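Local coordinates for protein haemagglutinin I (Physarum polycephalum, PDB 3A5P) that probably binds carbohydrates as a haemagglutinating lectin, with a domain that appears to be a minimal form of the legume lectin fold, at residues T33-T41 and Q96-A104; I45-I56 and R64-G72. All coordinates share one frame; numbering follows the deposited sequence.

Contact 1: residues T33-T41 and Q96-A104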
ATOM      1  N   THR A  33      -2.522  -4.577   3.698  1.00 14.56           N
ATOM      2  CA  THR A  33      -2.027  -3.506   4.544  1.00 15.14           C
ATOM      3  C   THR A  33      -2.061  -3.921   6.008  1.00 14.97           C
ATOM      4  O   THR A  33      -2.995  -4.590   6.438  1.00 14.89           O
ATOM      5  CB  THR A  33      -2.857  -2.204   4.361  1.00 15.36           C
ATOM      6  OG1 THR A  33      -4.247  -2.458   4.687  1.00 15.36           O
ATOM      7  CG2 THR A  33      -2.698  -1.674   2.906  1.00 16.37           C
ATOM      8  N   VAL A  34      -1.020  -3.549   6.748  1.00 15.72           N
ATOM      9  CA  VAL A  34      -0.954  -3.803   8.202  1.00 15.64           C
ATOM     10  C   VAL A  34      -0.435  -2.516   8.816  1.00 16.26           C
ATOM     11  O   VAL A  34       0.666  -2.040   8.461  1.00 15.52           O
ATOM     12  CB  VAL A  34       0.030  -4.971   8.566  1.00 15.56           C
ATOM     13  CG1 VAL A  34       0.025  -5.223  10.096  1.00 15.72           C
ATOM     14  CG2 VAL A  34      -0.315  -6.248   7.806  1.00 16.73           C
ATOM     15  N   THR A  35      -1.223  -1.940   9.716  1.00 16.63           N
ATOM     16  CA  THR A  35      -0.894  -0.643  10.292  1.00 17.36           C
ATOM     17  C   THR A  35       0.513  -0.662  10.867  1.00 17.89           C
ATOM     18  O   THR A  35       0.854  -1.565  11.667  1.00 17.69           O
ATOM     19  CB  THR A  35      -1.893  -0.302  11.396  1.00 17.85           C
ATOM     20  OG1 THR A  35      -3.191  -0.114  10.813  1.00 18.36           O
ATOM     21  CG2 THR A  35      -1.449   0.957  12.153  1.00 18.11           C
ATOM     22  N   GLY A  36       1.328   0.308  10.437  1.00 17.30           N
ATOM     23  CA  GLY A  36       2.689   0.468  10.946  1.00 18.69           C
ATOM     24  C   GLY A  36       3.724  -0.092   9.979  1.00 18.21           C
ATOM     25  O   GLY A  36       4.923   0.157  10.129  1.00 18.49           O
ATOM     26  N   TYR A  37       3.258  -0.850   8.988  1.00 17.60           N
ATOM     27  CA  TYR A  37       4.159  -1.489   8.041  1.00 17.33           C
ATOM     28  C   TYR A  37       3.880  -1.082   6.608  1.00 17.22           C
ATOM     29  O   TYR A  37       2.794  -0.593   6.299  1.00 16.17           O
ATOM     30  CB  TYR A  37       4.019  -3.010   8.141  1.00 18.47           C
ATOM     31  CG  TYR A  37       4.340  -3.518   9.530  1.00 19.27           C
ATOM     32  CD1 TYR A  37       5.659  -3.815   9.887  1.00 19.77           C
ATOM     33  CD2 TYR A  37       3.335  -3.663  10.482  1.00 20.72           C
ATOM     34  CE1 TYR A  37       5.971  -4.269  11.172  1.00 22.10           C
ATOM     35  CE2 TYR A  37       3.628  -4.124  11.777  1.00 23.12           C
ATOM     36  CZ  TYR A  37       4.950  -4.419  12.104  1.00 23.53           C
ATOM     37  OH  TYR A  37       5.262  -4.877  13.355  1.00 25.06           O
ATOM     38  N   ALA A  38       4.859  -1.356   5.739  1.00 16.46           N
ATOM     39  CA  ALA A  38       4.710  -1.156   4.294  1.00 16.54           C
ATOM     40  C   ALA A  38       3.695  -2.146   3.713  1.00 16.44           C
ATOM     41  O   ALA A  38       3.691  -3.328   4.105  1.00 16.45           O
ATOM     42  CB  ALA A  38       6.054  -1.278   3.607  1.00 16.69           C
ATOM     43  N   PRO A  39       2.799  -1.669   2.807  1.00 17.04           N
ATOM     44  CA  PRO A  39       1.876  -2.592   2.149  1.00 16.40           C
ATOM     45  C   PRO A  39       2.631  -3.666   1.368  1.00 16.43           C
ATOM     46  O   PRO A  39       3.740  -3.422   0.871  1.00 16.52           O
ATOM     47  CB  PRO A  39       1.075  -1.694   1.185  1.00 17.23           C
ATOM     48  CG  PRO A  39       1.145  -0.309   1.818  1.00 17.89           C
ATOM     49  CD  PRO A  39       2.563  -0.268   2.401  1.00 16.99           C
ATOM     50  N   ILE A  40       2.048  -4.854   1.327  1.00 15.39           N
ATOM     51  CA  ILE A  40       2.491  -5.910   0.434  1.00 15.88           C
ATOM     52  C   ILE A  40       1.631  -5.806  -0.825  1.00 15.77           C
ATOM     53  O   ILE A  40       0.411  -5.873  -0.729  1.00 16.52           O
ATOM     54  CB  ILE A  40       2.286  -7.304   1.084  1.00 16.00           C
ATOM     55  CG1 ILE A  40       2.960  -7.380   2.469  1.00 16.26           C
ATOM     56  CG2 ILE A  40       2.707  -8.464   0.111  1.00 14.94           C
ATOM     57  CD1 ILE A  40       2.451  -8.542   3.291  1.00 21.82           C
ATOM     58  N   THR A  41       2.262  -5.627  -1.988  1.00 14.82           N
ATOM     59  CA  THR A  41       1.537  -5.508  -3.259  1.00 15.27           C
ATOM     60  C   THR A  41       1.558  -6.835  -4.026  1.00 15.13           C
ATOM     61  O   THR A  41       2.600  -7.484  -4.135  1.00 15.58           O
ATOM     62  CB  THR A  41       2.123  -4.358  -4.171  1.00 15.04           C
ATOM     63  OG1 THR A  41       2.092  -3.120  -3.455  1.00 14.91           O
ATOM     64  CG2 THR A  41       1.313  -4.224  -5.488  1.00 14.94           C
ATOM     65  N   GLN A  96       5.870 -19.328   0.444  1.00 22.25           N
ATOM     66  CA  GLN A  96       7.044 -18.473   0.577  1.00 22.07           C
ATOM     67  C   GLN A  96       6.840 -17.491   1.719  1.00 21.60           C
ATOM     68  O   GLN A  96       5.730 -17.003   1.931  1.00 21.33           O
ATOM     69  CB  GLN A  96       7.311 -17.768  -0.744  1.00 22.77           C
ATOM     70  CG  GLN A  96       7.610 -18.790  -1.852  1.00 24.63           C
ATOM     71  CD  GLN A  96       8.058 -18.156  -3.114  1.00 29.13           C
ATOM     72  OE1 GLN A  96       9.201 -17.710  -3.227  1.00 28.91           O
ATOM     73  NE2 GLN A  96       7.157 -18.099  -4.091  1.00 31.51           N
ATOM     74  N   HIS A  97       7.911 -17.233   2.460  1.00 20.02           N
ATOM     75  CA  HIS A  97       7.848 -16.401   3.638  1.00 19.49           C
ATOM     76  C   HIS A  97       8.422 -15.007   3.368  1.00 18.92           C
ATOM     77  O   HIS A  97       9.386 -14.865   2.614  1.00 19.18           O
ATOM     78  CB  HIS A  97       8.640 -17.086   4.761  1.00 19.74           C
ATOM     79  CG  HIS A  97       8.757 -16.278   6.012  1.00 19.14           C
ATOM     80  ND1 HIS A  97       9.831 -15.449   6.261  1.00 20.95           N
ATOM     81  CD2 HIS A  97       7.956 -16.200   7.101  1.00 18.74           C
ATOM     82  CE1 HIS A  97       9.677 -14.880   7.445  1.00 20.97           C
ATOM     83  NE2 HIS A  97       8.540 -15.312   7.973  1.00 18.87           N
ATOM     84  N   LEU A  98       7.829 -13.992   3.996  1.00 18.84           N
ATOM     85  CA  LEU A  98       8.462 -12.682   4.141  1.00 18.14           C
ATOM     86  C   LEU A  98       8.170 -12.132   5.536  1.00 18.25           C
ATOM     87  O   LEU A  98       7.330 -12.665   6.284  1.00 17.48           O
ATOM     88  CB  LEU A  98       7.986 -11.694   3.043  1.00 18.71           C
ATOM     89  CG  LEU A  98       6.481 -11.346   2.954  1.00 19.10           C
ATOM     90  CD1 LEU A  98       6.059 -10.267   3.975  1.00 17.81           C
ATOM     91  CD2 LEU A  98       6.035 -10.903   1.522  1.00 18.38           C
ATOM     92  N   THR A  99       8.872 -11.061   5.871  1.00 18.18           N
ATOM     93  CA  THR A  99       8.591 -10.336   7.096  0.50 18.30           C
ATOM     94  C   THR A  99       8.265  -8.905   6.776  1.00 18.17           C
ATOM     95  O   THR A  99       8.936  -8.248   5.950  1.00 17.94           O
ATOM     96  CB  THR A  99       9.742 -10.379   8.108  0.50 18.60           C
ATOM     97  OG1 THR A  99      10.969 -10.017   7.463  0.50 19.51           O
ATOM     98  CG2 THR A  99       9.855 -11.758   8.694  0.50 18.36           C
ATOM     99  N   LEU A 100       7.193  -8.438   7.416  1.00 17.96           N
ATOM    100  CA  LEU A 100       6.711  -7.065   7.282  1.00 17.74           C
ATOM    101  C   LEU A 100       7.825  -6.069   7.574  1.00 18.81           C
ATOM    102  O   LEU A 100       8.644  -6.296   8.477  1.00 19.09           O
ATOM    103  CB  LEU A 100       5.540  -6.824   8.244  1.00 18.12           C
ATOM    104  CG  LEU A 100       4.262  -7.621   7.934  1.00 17.19           C
ATOM    105  CD1 LEU A 100       3.161  -7.357   8.997  1.00 16.38           C
ATOM    106  CD2 LEU A 100       3.745  -7.351   6.514  1.00 17.46           C
ATOM    107  N   LYS A 101       7.836  -4.973   6.829  1.00 18.29           N
ATOM    108  CA  LYS A 101       8.842  -3.926   7.005  1.00 19.32           C
ATOM    109  C   LYS A 101       8.225  -2.740   7.713  1.00 19.44           C
ATOM    110  O   LYS A 101       7.249  -2.150   7.220  1.00 18.40           O
ATOM    111  CB  LYS A 101       9.387  -3.506   5.642  1.00 19.95           C
ATOM    112  CG  LYS A 101      10.212  -4.585   5.003  1.00 23.04           C
ATOM    113  CD  LYS A 101      10.027  -4.615   3.495  1.00 29.20           C
ATOM    114  CE  LYS A 101      10.655  -3.444   2.821  1.00 29.51           C
ATOM    115  NZ  LYS A 101      11.146  -3.847   1.481  1.00 30.76           N
ATOM    116  N   LYS A 102       8.777  -2.395   8.881  1.00 19.72           N
ATOM    117  CA  LYS A 102       8.259  -1.257   9.633  1.00 21.59           C
ATOM    118  C   LYS A 102       8.468   0.023   8.851  1.00 21.29           C
ATOM    119  O   LYS A 102       9.515   0.218   8.233  1.00 21.76           O
ATOM    120  CB  LYS A 102       8.915  -1.128  11.014  1.00 22.39           C
ATOM    121  CG  LYS A 102       8.357  -2.065  12.007  1.00 26.58           C
ATOM    122  CD  LYS A 102       8.591  -1.583  13.424  1.00 32.90           C
ATOM    123  CE  LYS A 102       8.075  -2.637  14.420  1.00 36.72           C
ATOM    124  NZ  LYS A 102       8.376  -2.249  15.843  1.00 40.72           N
ATOM    125  N   LEU A 103       7.457   0.883   8.855  1.00 21.88           N
ATOM    126  CA  LEU A 103       7.639   2.239   8.319  1.00 21.82           C
ATOM    127  C   LEU A 103       8.332   3.094   9.379  1.00 23.31           C
ATOM    128  O   LEU A 103       7.876   3.202  10.517  1.00 24.24           O
ATOM    129  CB  LEU A 103       6.316   2.851   7.852  1.00 21.86           C
ATOM    130  CG  LEU A 103       5.593   2.044   6.760  1.00 19.79           C
ATOM    131  CD1 LEU A 103       4.229   2.659   6.482  1.00 19.91           C
ATOM    132  CD2 LEU A 103       6.425   1.960   5.466  1.00 21.28           C
ATOM    133  N   ALA A 104       9.459   3.668   8.996  1.00 24.37           N
ATOM    134  CA  ALA A 104      10.310   4.402   9.942  1.00 25.06           C
ATOM    135  C   ALA A 104      10.086   5.903   9.825  1.00 25.25           C
ATOM    136  O   ALA A 104       9.551   6.356   8.820  1.00 24.26           O
ATOM    137  CB  ALA A 104      11.774   4.057   9.690  1.00 25.35           C
ATOM    138  OXT ALA A 104      10.419   6.692  10.735  1.00 26.41           O
TER
HETATM  139  O   HOH W   1       5.968  -4.775   4.792  1.00 14.56           O
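Lys101 O takes the backbone N-H of Ala38 at 2.9 Å. The CA of Tyr37 lies close to the same oxygen, at 3.3 Å, so the carbonyl meets two neighbouring residues. This joins the 33-41 connection, between two strands of the five-stranded sheet, to the C-terminal tail after strand 96-99, in a legume-lectin-like beta sandwich. A type II turn from Val34 to Tyr37 presents Gly36 O to Leu103 N, 2.9 Å away. Tyr37 and Lys102 thus form a single backbone bridge. A water extends the link, donating to Ala38 O and accepting from Lys101 N.

The Tyr37 ring packs on two side chains of the tail. CD1 of Leu100 sits over one ring face, 4.1 Å from the centroid. Lys102 runs alongside the ring, pointing the same way, and its CG comes within 3.4 Å of Tyr37 CE1. The rest of the Lys102 side chain is stretched out, and its CE comes near the Tyr37 hydroxyl. Lys101 turns its ammonium away, to Asn60 O and Asp63 of its own chain and Asp62 of the second subunit. Deeper in, the two methyls of Leu100 part: CD1 meets Val34, while CD2 touches CD1 of Ile40 at 3.7 Å.

Contact 2: residues I45-I56 and R64-G72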
ATOM      1  N   ILE A  45       3.112  -7.856 -12.442  1.00 23.12           N
ATOM      2  CA  ILE A  45       4.389  -7.325 -12.967  1.00 24.67           C
ATOM      3  C   ILE A  45       5.299  -8.471 -13.404  1.00 25.27           C
ATOM      4  O   ILE A  45       5.615  -9.356 -12.614  1.00 25.42           O
ATOM      5  CB  ILE A  45       5.099  -6.400 -11.953  1.00 24.48           C
ATOM      6  CG1 ILE A  45       4.285  -5.110 -11.806  1.00 25.38           C
ATOM      7  CG2 ILE A  45       6.546  -6.076 -12.405  1.00 24.92           C
ATOM      8  CD1 ILE A  45       4.658  -4.291 -10.604  1.00 28.27           C
ATOM      9  N   GLY A  46       5.709  -8.450 -14.677  1.00 25.63           N
ATOM     10  CA  GLY A  46       6.487  -9.543 -15.239  1.00 26.54           C
ATOM     11  C   GLY A  46       7.998  -9.399 -15.160  1.00 27.20           C
ATOM     12  O   GLY A  46       8.511  -8.486 -14.514  1.00 26.72           O
ATOM     13  N   PRO A  47       8.726 -10.324 -15.817  1.00 27.96           N
ATOM     14  CA  PRO A  47       8.176 -11.438 -16.602  1.00 28.51           C
ATOM     15  C   PRO A  47       7.801 -12.637 -15.724  1.00 28.06           C
ATOM     16  O   PRO A  47       8.087 -12.633 -14.523  1.00 27.81           O
ATOM     17  CB  PRO A  47       9.344 -11.811 -17.520  1.00 29.06           C
ATOM     18  CG  PRO A  47      10.552 -11.526 -16.682  1.00 28.43           C
ATOM     19  CD  PRO A  47      10.201 -10.327 -15.814  1.00 28.80           C
ATOM     20  N   LYS A  48       7.153 -13.636 -16.317  1.00 28.38           N
ATOM     21  CA  LYS A  48       6.857 -14.873 -15.602  1.00 28.30           C
ATOM     22  C   LYS A  48       8.149 -15.665 -15.418  1.00 28.79           C
ATOM     23  O   LYS A  48       8.821 -15.991 -16.406  1.00 28.93           O
ATOM     24  CB  LYS A  48       5.813 -15.714 -16.330  1.00 28.32           C
ATOM     25  CG  LYS A  48       5.453 -16.993 -15.572  1.00 28.10           C
ATOM     26  CD  LYS A  48       4.090 -17.563 -15.952  1.00 29.94           C
ATOM     27  CE  LYS A  48       4.128 -18.376 -17.247  1.00 30.71           C
ATOM     28  NZ  LYS A  48       5.052 -19.532 -17.149  1.00 31.23           N
ATOM     29  N   THR A  49       8.505 -15.936 -14.159  1.00 27.99           N
ATOM     30  CA  THR A  49       9.629 -16.818 -13.828  1.00 28.28           C
ATOM     31  C   THR A  49       9.180 -18.190 -13.325  1.00 28.15           C
ATOM     32  O   THR A  49       9.942 -19.160 -13.388  1.00 27.47           O
ATOM     33  CB  THR A  49      10.592 -16.215 -12.775  1.00 28.59           C
ATOM     34  OG1 THR A  49       9.865 -15.889 -11.585  1.00 28.63           O
ATOM     35  CG2 THR A  49      11.314 -14.968 -13.311  1.00 30.20           C
ATOM     36  N   VAL A  50       7.950 -18.272 -12.810  1.00 27.47           N
ATOM     37  CA  VAL A  50       7.404 -19.541 -12.302  1.00 27.21           C
ATOM     38  C   VAL A  50       7.049 -20.512 -13.436  1.00 27.36           C
ATOM     39  O   VAL A  50       6.813 -20.082 -14.576  1.00 27.00           O
ATOM     40  CB  VAL A  50       6.170 -19.311 -11.386  1.00 27.11           C
ATOM     41  CG1 VAL A  50       6.571 -18.539 -10.131  1.00 27.21           C
ATOM     42  CG2 VAL A  50       5.069 -18.573 -12.138  1.00 26.94           C
ATOM     43  N   HIS A  51       6.993 -21.809 -13.108  1.00 27.40           N
ATOM     44  CA  HIS A  51       6.701 -22.835 -14.113  0.50 27.69           C
ATOM     45  C   HIS A  51       5.213 -22.982 -14.453  1.00 27.49           C
ATOM     46  O   HIS A  51       4.863 -23.448 -15.544  1.00 27.53           O
ATOM     47  CB  HIS A  51       7.334 -24.185 -13.725  0.50 27.86           C
ATOM     48  CG  HIS A  51       8.832 -24.196 -13.812  0.50 28.69           C
ATOM     49  ND1 HIS A  51       9.611 -25.117 -13.145  0.50 29.76           N
ATOM     50  CD2 HIS A  51       9.693 -23.393 -14.482  0.50 30.38           C
ATOM     51  CE1 HIS A  51      10.886 -24.879 -13.394  0.50 29.23           C
ATOM     52  NE2 HIS A  51      10.963 -23.836 -14.203  0.50 30.00           N
ATOM     53  N   GLN A  52       4.333 -22.559 -13.541  1.00 27.04           N
ATOM     54  CA  GLN A  52       2.888 -22.639 -13.775  1.00 26.48           C
ATOM     55  C   GLN A  52       2.440 -21.728 -14.918  1.00 26.26           C
ATOM     56  O   GLN A  52       3.185 -20.829 -15.312  1.00 26.31           O
ATOM     57  CB  GLN A  52       2.099 -22.329 -12.497  1.00 26.61           C
ATOM     58  CG  GLN A  52       2.305 -23.346 -11.359  1.00 27.42           C
ATOM     59  CD  GLN A  52       3.650 -23.208 -10.648  1.00 27.96           C
ATOM     60  OE1 GLN A  52       4.321 -22.171 -10.735  1.00 26.60           O
ATOM     61  NE2 GLN A  52       4.039 -24.253  -9.911  1.00 27.94           N
ATOM     62  N   SER A  53       1.237 -21.978 -15.445  1.00 26.38           N
ATOM     63  CA  SER A  53       0.657 -21.180 -16.542  1.00 26.33           C
ATOM     64  C   SER A  53       0.572 -19.692 -16.198  1.00 26.27           C
ATOM     65  O   SER A  53       0.871 -18.835 -17.040  1.00 25.15           O
ATOM     66  CB  SER A  53      -0.755 -21.659 -16.894  1.00 27.04           C
ATOM     67  OG  SER A  53      -0.800 -23.052 -17.183  1.00 28.33           O
ATOM     68  N   TRP A  54       0.162 -19.404 -14.951  1.00 25.38           N
ATOM     69  CA  TRP A  54      -0.144 -18.035 -14.513  1.00 25.25           C
ATOM     70  C   TRP A  54       0.645 -17.663 -13.272  1.00 23.76           C
ATOM     71  O   TRP A  54       1.089 -18.536 -12.536  1.00 22.49           O
ATOM     72  CB  TRP A  54      -1.640 -17.882 -14.207  1.00 26.89           C
ATOM     73  CG  TRP A  54      -2.514 -18.599 -15.160  1.00 29.82           C
ATOM     74  CD1 TRP A  54      -3.394 -19.596 -14.876  1.00 31.87           C
ATOM     75  CD2 TRP A  54      -2.570 -18.398 -16.575  1.00 31.84           C
ATOM     76  NE1 TRP A  54      -4.019 -20.020 -16.027  1.00 32.83           N
ATOM     77  CE2 TRP A  54      -3.522 -19.305 -17.086  1.00 32.18           C
ATOM     78  CE3 TRP A  54      -1.914 -17.530 -17.459  1.00 31.69           C
ATOM     79  CZ2 TRP A  54      -3.838 -19.370 -18.442  1.00 31.66           C
ATOM     80  CZ3 TRP A  54      -2.222 -17.598 -18.805  1.00 32.35           C
ATOM     81  CH2 TRP A  54      -3.178 -18.513 -19.284  1.00 31.86           C
ATOM     82  N   TYR A  55       0.784 -16.360 -13.030  1.00 22.13           N
ATOM     83  CA  TYR A  55       1.639 -15.892 -11.954  1.00 21.21           C
ATOM     84  C   TYR A  55       1.067 -14.668 -11.229  1.00 20.57           C
ATOM     85  O   TYR A  55       0.205 -13.949 -11.753  1.00 20.58           O
ATOM     86  CB  TYR A  55       3.063 -15.608 -12.466  1.00 21.46           C
ATOM     87  CG  TYR A  55       3.152 -14.360 -13.321  1.00 22.07           C
ATOM     88  CD1 TYR A  55       3.400 -13.114 -12.740  1.00 23.07           C
ATOM     89  CD2 TYR A  55       2.940 -14.420 -14.709  1.00 24.20           C
ATOM     90  CE1 TYR A  55       3.445 -11.950 -13.513  1.00 24.49           C
ATOM     91  CE2 TYR A  55       3.002 -13.258 -15.501  1.00 24.40           C
ATOM     92  CZ  TYR A  55       3.246 -12.032 -14.892  1.00 25.02           C
ATOM     93  OH  TYR A  55       3.317 -10.872 -15.633  1.00 25.93           O
ATOM     94  N   ILE A  56       1.554 -14.484 -10.003  1.00 19.70           N
ATOM     95  CA  ILE A  56       1.290 -13.303  -9.183  1.00 18.44           C
ATOM     96  C   ILE A  56       2.638 -12.892  -8.582  1.00 18.48           C
ATOM     97  O   ILE A  56       3.289 -13.693  -7.891  1.00 18.66           O
ATOM     98  CB  ILE A  56       0.302 -13.599  -8.026  1.00 18.58           C
ATOM     99  CG1 ILE A  56      -0.975 -14.273  -8.550  1.00 17.39           C
ATOM    100  CG2 ILE A  56      -0.046 -12.257  -7.275  1.00 18.00           C
ATOM    101  CD1 ILE A  56      -1.862 -14.917  -7.425  1.00 17.54           C
ATOM    102  N   ARG A  64      10.828  -6.350  -4.757  1.00 22.73           N
ATOM    103  CA  ARG A  64      10.266  -7.595  -5.228  1.00 22.65           C
ATOM    104  C   ARG A  64      10.656  -8.710  -4.260  1.00 22.69           C
ATOM    105  O   ARG A  64      11.846  -8.954  -4.010  1.00 23.29           O
ATOM    106  CB  ARG A  64      10.702  -7.891  -6.647  1.00 23.00           C
ATOM    107  CG  ARG A  64       9.850  -8.956  -7.277  1.00 25.31           C
ATOM    108  CD  ARG A  64      10.481  -9.428  -8.522  1.00 30.50           C
ATOM    109  NE  ARG A  64      10.027  -8.678  -9.674  1.00 32.14           N
ATOM    110  CZ  ARG A  64       9.410  -9.218 -10.711  1.00 30.10           C
ATOM    111  NH1 ARG A  64       9.167 -10.513 -10.730  1.00 31.63           N
ATOM    112  NH2 ARG A  64       9.052  -8.462 -11.731  1.00 29.23           N
ATOM    113  N   ALA A  65       9.642  -9.344  -3.678  1.00 21.02           N
ATOM    114  CA  ALA A  65       9.840 -10.406  -2.694  1.00 20.18           C
ATOM    115  C   ALA A  65      10.004 -11.767  -3.391  1.00 19.69           C
ATOM    116  O   ALA A  65      11.021 -12.459  -3.198  1.00 19.43           O
ATOM    117  CB  ALA A  65       8.676 -10.434  -1.708  1.00 19.79           C
ATOM    118  N   PHE A  66       9.018 -12.134  -4.206  1.00 19.32           N
ATOM    119  CA  PHE A  66       9.010 -13.403  -4.961  1.00 20.02           C
ATOM    120  C   PHE A  66       7.826 -13.437  -5.899  1.00 20.30           C
ATOM    121  O   PHE A  66       6.978 -12.536  -5.867  1.00 20.49           O
ATOM    122  CB  PHE A  66       8.978 -14.649  -4.036  1.00 19.75           C
ATOM    123  CG  PHE A  66       8.100 -14.496  -2.808  1.00 20.11           C
ATOM    124  CD1 PHE A  66       6.703 -14.560  -2.908  1.00 20.91           C
ATOM    125  CD2 PHE A  66       8.674 -14.281  -1.548  1.00 22.48           C
ATOM    126  CE1 PHE A  66       5.889 -14.409  -1.762  1.00 21.52           C
ATOM    127  CE2 PHE A  66       7.870 -14.126  -0.401  1.00 21.90           C
ATOM    128  CZ  PHE A  66       6.477 -14.201  -0.515  1.00 20.50           C
ATOM    129  N   GLN A  67       7.739 -14.494  -6.703  1.00 20.02           N
ATOM    130  CA  GLN A  67       6.607 -14.675  -7.582  1.00 19.82           C
ATOM    131  C   GLN A  67       5.960 -16.008  -7.275  1.00 20.56           C
ATOM    132  O   GLN A  67       6.663 -17.002  -7.002  1.00 20.37           O
ATOM    133  CB  GLN A  67       7.067 -14.632  -9.036  1.00 20.05           C
ATOM    134  CG  GLN A  67       5.935 -14.587 -10.049  1.00 19.54           C
ATOM    135  CD  GLN A  67       6.475 -14.425 -11.472  1.00 20.43           C
ATOM    136  OE1 GLN A  67       6.683 -15.416 -12.176  1.00 21.73           O
ATOM    137  NE2 GLN A  67       6.752 -13.179 -11.872  1.00 19.43           N
ATOM    138  N   LEU A  68       4.629 -16.020  -7.339  1.00 20.00           N
ATOM    139  CA  LEU A  68       3.799 -17.194  -7.107  1.00 21.14           C
ATOM    140  C   LEU A  68       3.215 -17.661  -8.441  1.00 20.83           C
ATOM    141  O   LEU A  68       2.967 -16.845  -9.332  1.00 21.51           O
ATOM    142  CB  LEU A  68       2.622 -16.821  -6.215  1.00 21.57           C
ATOM    143  CG  LEU A  68       2.873 -15.907  -4.996  1.00 25.24           C
ATOM    144  CD1 LEU A  68       1.555 -15.308  -4.506  1.00 27.08           C
ATOM    145  CD2 LEU A  68       3.528 -16.719  -3.903  1.00 25.52           C
ATOM    146  N   GLY A  69       2.972 -18.959  -8.555  1.00 21.15           N
ATOM    147  CA  GLY A  69       2.332 -19.532  -9.742  1.00 20.71           C
ATOM    148  C   GLY A  69       0.996 -20.164  -9.403  1.00 21.25           C
ATOM    149  O   GLY A  69       0.741 -20.572  -8.243  1.00 20.90           O
ATOM    150  N   TYR A  70       0.135 -20.244 -10.409  1.00 20.89           N
ATOM    151  CA  TYR A  70      -1.154 -20.901 -10.241  1.00 21.71           C
ATOM    152  C   TYR A  70      -1.716 -21.439 -11.559  1.00 22.13           C
ATOM    153  O   TYR A  70      -1.325 -21.018 -12.659  1.00 21.49           O
ATOM    154  CB  TYR A  70      -2.173 -19.967  -9.531  1.00 20.73           C
ATOM    155  CG  TYR A  70      -2.678 -18.799 -10.362  1.00 20.81           C
ATOM    156  CD1 TYR A  70      -3.837 -18.922 -11.144  1.00 20.17           C
ATOM    157  CD2 TYR A  70      -2.000 -17.565 -10.376  1.00 19.21           C
ATOM    158  CE1 TYR A  70      -4.314 -17.864 -11.908  1.00 20.98           C
ATOM    159  CE2 TYR A  70      -2.474 -16.480 -11.157  1.00 19.12           C
ATOM    160  CZ  TYR A  70      -3.633 -16.651 -11.924  1.00 19.65           C
ATOM    161  OH  TYR A  70      -4.107 -15.623 -12.703  1.00 18.02           O
ATOM    162  N   GLU A  71      -2.611 -22.404 -11.415  1.00 23.41           N
ATOM    163  CA  GLU A  71      -3.422 -22.905 -12.506  1.00 24.62           C
ATOM    164  C   GLU A  71      -4.870 -22.601 -12.151  1.00 25.18           C
ATOM    165  O   GLU A  71      -5.205 -22.435 -10.973  1.00 25.30           O
ATOM    166  CB  GLU A  71      -3.229 -24.420 -12.654  1.00 24.89           C
ATOM    167  CG  GLU A  71      -1.798 -24.863 -12.886  1.00 25.91           C
ATOM    168  CD  GLU A  71      -1.245 -24.426 -14.239  1.00 27.90           C
ATOM    169  OE1 GLU A  71      -2.050 -24.080 -15.145  1.00 29.92           O
ATOM    170  OE2 GLU A  71      -0.005 -24.428 -14.381  1.00 28.04           O
ATOM    171  N   GLY A  72      -5.733 -22.547 -13.162  1.00 25.66           N
ATOM    172  CA  GLY A  72      -7.154 -22.267 -12.953  1.00 26.18           C
ATOM    173  C   GLY A  72      -7.358 -20.874 -12.375  1.00 26.17           C
ATOM    174  O   GLY A  72      -6.597 -19.960 -12.696  1.00 26.74           O
TER
HETATM  175  O   HOH W   2      -2.062 -13.813 -13.212  1.00 22.21           O
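Gln67 OE1 accepts the backbone N-H groups of Thr49, at 2.7 Å, and Val50, at 3.2 Å, both from the same face of its amide plane. The side chain comes from the second strand of the antiparallel hairpin 54-60/63-70 and holds the loop that leads into it. CG is anti to the backbone N (chi1 -171°) and the chain stays extended, which carries the amide to the loop. Its NE2 donates to Pro47 O, in the amide plane, and also to Thr57 OG1. The Tyr55 ring lies beside the amide, its plane 29° from it, with CD1 3.5 Å from Gln67 NE2.

Glu71 bends at chi2 (-68°) and brings its carboxylate back to Ser53. OE1 takes the hydroxyl on its syn lone pair at 2.6 Å; OE2 meets Ser53 N from above the carboxylate plane.

On the face with Ile56 and Leu68, Trp54 CB lies over the Tyr70 ring, 3.4 Å from its centroid. Ile56 CG1 is 3.7 Å from Tyr70 CE2. The Tyr70 hydroxyl also bonds Val2 N. Arg64 NH2 reaches Gly46 O and pairs with the terminal carboxylate of Ala104 of the second subunit. A water accepts from Tyr70 OH at 2.8 Å and donates to Tyr55 O.

Contact 2 is nested within the chain loop closed by contact 1. Their centres are about 21 Å apart, on opposite sides of the chain's centre. Strands 40-43 and 54-60 are neighbours in the antiparallel five-stranded sheet, which both contacts reach. Strand 96-99 of contact 1 belongs to the other sheet. The two contacts meet where Gln96 NE2 probably hydrogen-bonds Gln67 O, and Gln96 also packs on Phe66 and Leu68. Strands 63-70 and 96-99, each outermost in its own sheet within the chain, come together there, so the bond joins the two sheets at an edge. Both contacts also reach the second subunit, so the C-terminal tail and the hairpin both take part in the subunit interface.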